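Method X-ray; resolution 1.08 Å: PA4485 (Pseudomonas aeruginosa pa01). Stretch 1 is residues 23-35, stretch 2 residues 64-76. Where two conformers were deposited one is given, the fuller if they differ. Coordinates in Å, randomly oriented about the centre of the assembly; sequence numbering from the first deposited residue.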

# COMPACT_ATOMS: atom_id res chain seq x y z
N ARG A 23 7.15 -10.44 -10.11
CA ARG A 23 7.33 -9.12 -9.50
C ARG A 23 5.96 -8.48 -9.31
O ARG A 23 5.12 -8.52 -10.20
CB ARG A 23 8.26 -8.26 -10.35
CG ARG A 23 9.69 -8.83 -10.39
CD ARG A 23 10.74 -7.91 -10.97
NE ARG A 23 12.12 -8.46 -10.96
CZ ARG A 23 13.00 -8.41 -9.95
NH1 ARG A 23 12.67 -7.85 -8.79
NH2 ARG A 23 14.21 -8.94 -10.08
N TYR A 24 5.71 -7.90 -8.14
CA TYR A 24 4.41 -7.30 -7.89
C TYR A 24 4.16 -6.16 -8.90
O TYR A 24 5.03 -5.29 -9.08
CB TYR A 24 4.29 -6.79 -6.44
CG TYR A 24 3.04 -5.93 -6.27
CD1 TYR A 24 1.77 -6.44 -6.51
CD2 TYR A 24 3.14 -4.59 -5.94
CE1 TYR A 24 0.65 -5.63 -6.44
CE2 TYR A 24 2.03 -3.78 -5.87
CZ TYR A 24 0.77 -4.29 -6.13
OH TYR A 24 -0.35 -3.52 -6.11
N ASN A 25 2.99 -6.19 -9.52
CA ASN A 25 2.62 -5.22 -10.52
C ASN A 25 1.26 -4.62 -10.14
O ASN A 25 0.24 -5.31 -10.21
CB ASN A 25 2.54 -5.87 -11.90
CG ASN A 25 2.36 -4.85 -13.00
OD1 ASN A 25 1.84 -3.76 -12.79
ND2 ASN A 25 2.87 -5.15 -14.19
N PRO A 26 1.23 -3.34 -9.74
CA PRO A 26 -0.04 -2.69 -9.39
C PRO A 26 -1.12 -2.73 -10.46
O PRO A 26 -2.30 -2.58 -10.14
CB PRO A 26 0.38 -1.26 -9.05
CG PRO A 26 1.82 -1.34 -8.67
CD PRO A 26 2.39 -2.47 -9.48
N ASN A 27 -0.72 -2.88 -11.72
CA ASN A 27 -1.65 -2.94 -12.85
C ASN A 27 -2.21 -4.32 -13.16
O ASN A 27 -3.08 -4.45 -14.02
CB ASN A 27 -0.98 -2.40 -14.11
CG ASN A 27 -0.60 -0.96 -13.98
OD1 ASN A 27 -1.36 -0.14 -13.46
ND2 ASN A 27 0.60 -0.62 -14.45
N ALA A 28 -1.71 -5.35 -12.47
CA ALA A 28 -2.22 -6.71 -12.62
C ALA A 28 -3.44 -6.89 -11.71
O ALA A 28 -3.67 -6.08 -10.82
CB ALA A 28 -1.13 -7.71 -12.27
N MET A 29 -4.20 -7.96 -11.93
CA MET A 29 -5.33 -8.32 -11.07
C MET A 29 -4.93 -9.49 -10.20
O MET A 29 -5.38 -10.62 -10.39
CB MET A 29 -6.55 -8.65 -11.91
CG MET A 29 -7.13 -7.42 -12.60
SD MET A 29 -7.84 -6.22 -11.46
CE MET A 29 -9.33 -7.04 -10.94
N THR A 30 -4.06 -9.22 -9.25
CA THR A 30 -3.43 -10.24 -8.44
C THR A 30 -3.71 -10.00 -6.97
O THR A 30 -4.14 -8.91 -6.55
CB THR A 30 -1.90 -10.31 -8.68
OG1 THR A 30 -1.33 -9.01 -8.50
CG2 THR A 30 -1.61 -10.78 -10.10
N ALA A 31 -3.46 -11.04 -6.17
CA ALA A 31 -3.69 -10.97 -4.74
C ALA A 31 -2.86 -11.99 -3.97
O ALA A 31 -2.37 -12.98 -4.50
CB ALA A 31 -5.18 -11.18 -4.43
N ALA A 32 -2.74 -11.71 -2.68
CA ALA A 32 -2.12 -12.58 -1.69
C ALA A 32 -3.17 -13.30 -0.87
O ALA A 32 -4.14 -12.69 -0.44
CB ALA A 32 -1.24 -11.78 -0.75
N HIS A 33 -2.93 -14.59 -0.61
CA HIS A 33 -3.77 -15.40 0.25
C HIS A 33 -2.88 -16.39 0.95
O HIS A 33 -1.85 -16.79 0.42
CB HIS A 33 -4.83 -16.11 -0.60
CG HIS A 33 -5.87 -16.86 0.20
ND1 HIS A 33 -5.72 -18.16 0.56
CD2 HIS A 33 -7.08 -16.43 0.70
CE1 HIS A 33 -6.81 -18.53 1.25
NE2 HIS A 33 -7.64 -17.48 1.34
N ARG A 34 -3.25 -16.82 2.15
CA ARG A 34 -2.34 -17.67 2.94
C ARG A 34 -2.14 -19.07 2.38
O ARG A 34 -1.09 -19.65 2.57
CB ARG A 34 -2.82 -17.78 4.37
CG ARG A 34 -2.58 -16.54 5.20
CD ARG A 34 -3.23 -16.71 6.55
NE ARG A 34 -3.17 -15.50 7.36
CZ ARG A 34 -3.98 -14.45 7.23
NH1 ARG A 34 -4.93 -14.47 6.30
NH2 ARG A 34 -3.85 -13.40 8.03
N THR A 35 -3.16 -19.61 1.73
CA THR A 35 -3.14 -21.04 1.39
C THR A 35 -3.55 -21.42 -0.03
O THR A 35 -3.17 -22.50 -0.49
CB THR A 35 -4.02 -21.86 2.36
OG1 THR A 35 -5.38 -21.40 2.29
CG2 THR A 35 -3.50 -21.77 3.78
N ARG A 64 -1.86 -10.13 9.14
CA ARG A 64 -2.61 -9.81 10.35
C ARG A 64 -3.83 -10.73 10.47
O ARG A 64 -4.51 -10.98 9.48
CB ARG A 64 -3.10 -8.35 10.29
CG ARG A 64 -2.01 -7.28 10.34
CD ARG A 64 -1.38 -7.13 11.71
NE ARG A 64 -2.26 -6.41 12.63
CZ ARG A 64 -2.06 -6.31 13.94
NH1 ARG A 64 -1.01 -6.91 14.51
NH2 ARG A 64 -2.91 -5.63 14.69
N ARG A 65 -4.11 -11.22 11.69
CA ARG A 65 -5.33 -11.94 12.02
C ARG A 65 -6.52 -11.07 11.62
O ARG A 65 -6.53 -9.86 11.87
CB ARG A 65 -5.47 -12.19 13.52
CG ARG A 65 -4.42 -13.10 14.16
CD ARG A 65 -4.58 -13.09 15.68
NE ARG A 65 -4.20 -11.81 16.27
CZ ARG A 65 -4.41 -11.45 17.54
NH1 ARG A 65 -5.01 -12.28 18.39
NH2 ARG A 65 -4.02 -10.25 17.96
N GLY A 66 -7.50 -11.69 10.97
CA GLY A 66 -8.67 -10.98 10.51
C GLY A 66 -8.59 -10.47 9.08
O GLY A 66 -9.61 -10.10 8.51
N ARG A 67 -7.38 -10.44 8.53
CA ARG A 67 -7.16 -10.02 7.14
C ARG A 67 -7.07 -11.28 6.29
O ARG A 67 -6.24 -12.15 6.55
CB ARG A 67 -5.90 -9.13 7.03
CG ARG A 67 -5.73 -8.40 5.68
CD ARG A 67 -4.71 -7.28 5.75
NE ARG A 67 -5.02 -6.31 6.80
CZ ARG A 67 -4.12 -5.64 7.51
NH1 ARG A 67 -2.81 -5.83 7.32
NH2 ARG A 67 -4.54 -4.82 8.47
N ILE A 68 -7.92 -11.39 5.26
CA ILE A 68 -8.02 -12.59 4.44
C ILE A 68 -7.32 -12.48 3.09
O ILE A 68 -6.90 -13.50 2.56
CB ILE A 68 -9.52 -12.98 4.27
CG1 ILE A 68 -9.66 -14.43 3.78
CG2 ILE A 68 -10.29 -12.02 3.38
CD1 ILE A 68 -11.08 -14.94 3.85
N ILE A 69 -7.21 -11.28 2.53
CA ILE A 69 -6.65 -11.13 1.19
C ILE A 69 -6.07 -9.74 1.05
O ILE A 69 -6.60 -8.79 1.60
CB ILE A 69 -7.73 -11.44 0.13
CG1 ILE A 69 -7.14 -11.69 -1.26
CG2 ILE A 69 -8.84 -10.38 0.11
CD1 ILE A 69 -8.11 -12.37 -2.21
N ASP A 70 -4.96 -9.64 0.32
CA ASP A 70 -4.37 -8.36 -0.06
C ASP A 70 -4.37 -8.27 -1.57
O ASP A 70 -3.86 -9.18 -2.22
CB ASP A 70 -2.92 -8.25 0.44
CG ASP A 70 -2.76 -8.45 1.95
OD1 ASP A 70 -3.70 -8.15 2.73
OD2 ASP A 70 -1.69 -8.93 2.36
N VAL A 71 -4.94 -7.21 -2.14
CA VAL A 71 -5.13 -7.13 -3.59
C VAL A 71 -4.26 -6.03 -4.21
O VAL A 71 -3.79 -5.12 -3.53
CB VAL A 71 -6.63 -6.91 -3.95
CG1 VAL A 71 -7.49 -7.99 -3.32
CG2 VAL A 71 -7.10 -5.52 -3.55
N SER A 72 -4.06 -6.13 -5.52
CA SER A 72 -3.33 -5.11 -6.25
C SER A 72 -4.08 -3.78 -6.26
O SER A 72 -5.29 -3.71 -6.02
CB SER A 72 -3.12 -5.55 -7.68
OG SER A 72 -4.38 -5.59 -8.35
N ARG A 73 -3.37 -2.71 -6.62
CA ARG A 73 -4.00 -1.41 -6.76
C ARG A 73 -5.16 -1.43 -7.75
O ARG A 73 -6.23 -0.88 -7.48
CB ARG A 73 -2.97 -0.35 -7.18
CG ARG A 73 -3.50 1.08 -7.05
CD ARG A 73 -3.58 1.87 -8.30
NE ARG A 73 -2.62 1.57 -9.28
CZ ARG A 73 -2.77 1.16 -10.54
NH1 ARG A 73 -3.91 0.97 -11.21
NH2 ARG A 73 -1.63 0.95 -11.12
N LYS A 74 -4.95 -2.04 -8.91
CA LYS A 74 -6.00 -2.10 -9.92
C LYS A 74 -7.22 -2.85 -9.40
O LYS A 74 -8.37 -2.45 -9.66
CB LYS A 74 -5.47 -2.75 -11.20
CG LYS A 74 -6.48 -2.81 -12.33
CD LYS A 74 -6.77 -1.45 -12.91
CE LYS A 74 -7.61 -1.57 -14.17
NZ LYS A 74 -8.00 -0.24 -14.72
N ALA A 75 -7.02 -3.94 -8.66
CA ALA A 75 -8.14 -4.66 -8.07
C ALA A 75 -8.87 -3.79 -7.04
O ALA A 75 -10.10 -3.81 -6.95
CB ALA A 75 -7.67 -5.96 -7.44
N ALA A 76 -8.11 -3.04 -6.24
CA ALA A 76 -8.70 -2.13 -5.26
C ALA A 76 -9.57 -1.07 -5.92
O ALA A 76 -10.63 -0.71 -5.41
CB ALA A 76 -7.64 -1.50 -4.42
O HOH W 1 -5.58 -15.75 3.68

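Backbone hydrogen bonds set the register. The strand holding Ala31 and Ala32 runs antiparallel to strand 67-71, and Ala32 and Asp70 form a hydrogen-bonded pair: Ala32 N donates to Asp70 O at 2.8 Å, and Asp70 N to Ala32 O at 3.2 Å. Ala31 and Val71 form the adjoining non-hydrogen-bonded pair, with CA atoms 4.3 Å apart; there Ala31 CA approaches Asp70 O at 3.1 Å, a CA-H...O contact. Ser72 N then bonds Thr30 O at 3.0 Å, carrying the ladder up to the helix.

The first turn of a helix leaves amide groups without partners in the helix itself, and this contact supplies some of them. Arg73 N donates to Tyr24 OH at 3.2 Å, a reach suited to a long phenol whose ring meets Ser72 and Arg73 by its edge. Lys74 N donates to Pro26 O at 3.0 Å. Ser72, the N-cap, uses one small hydroxyl twice: OG accepts from Ala75 N at 3.1 Å and donates to Ala28 O at 2.6 Å, so capping and cross-stretch bonding share an atom.

Two arginines extend the polar contact, each a long arm with several N-H donors lying in one plane. Arg73 NH2 donates to Asn27 OD1 at 2.6 Å, near the guanidinium plane, while Pro26 O lies over one face of that group. Arg34 reaches carbonyls at both ends of a type II turn, likewise near its plane: NH1 donates to Arg67 O at 2.7 Å, and NH2 makes a weak bond to Arg64 O at 2.9 Å. A water joins Arg34 N and NH1 to Ile68 O, accepting from the arginine and donating to the carbonyl.

Apolar packing is modest. The small Ala31 CB fits against Ile69 CG1 at 3.8 Å and Val71 CG1 at 4.1 Å. The unbranched Met29 side chain, folded through three m torsions, brings its CE to 4.0 Å from Ala75 CB.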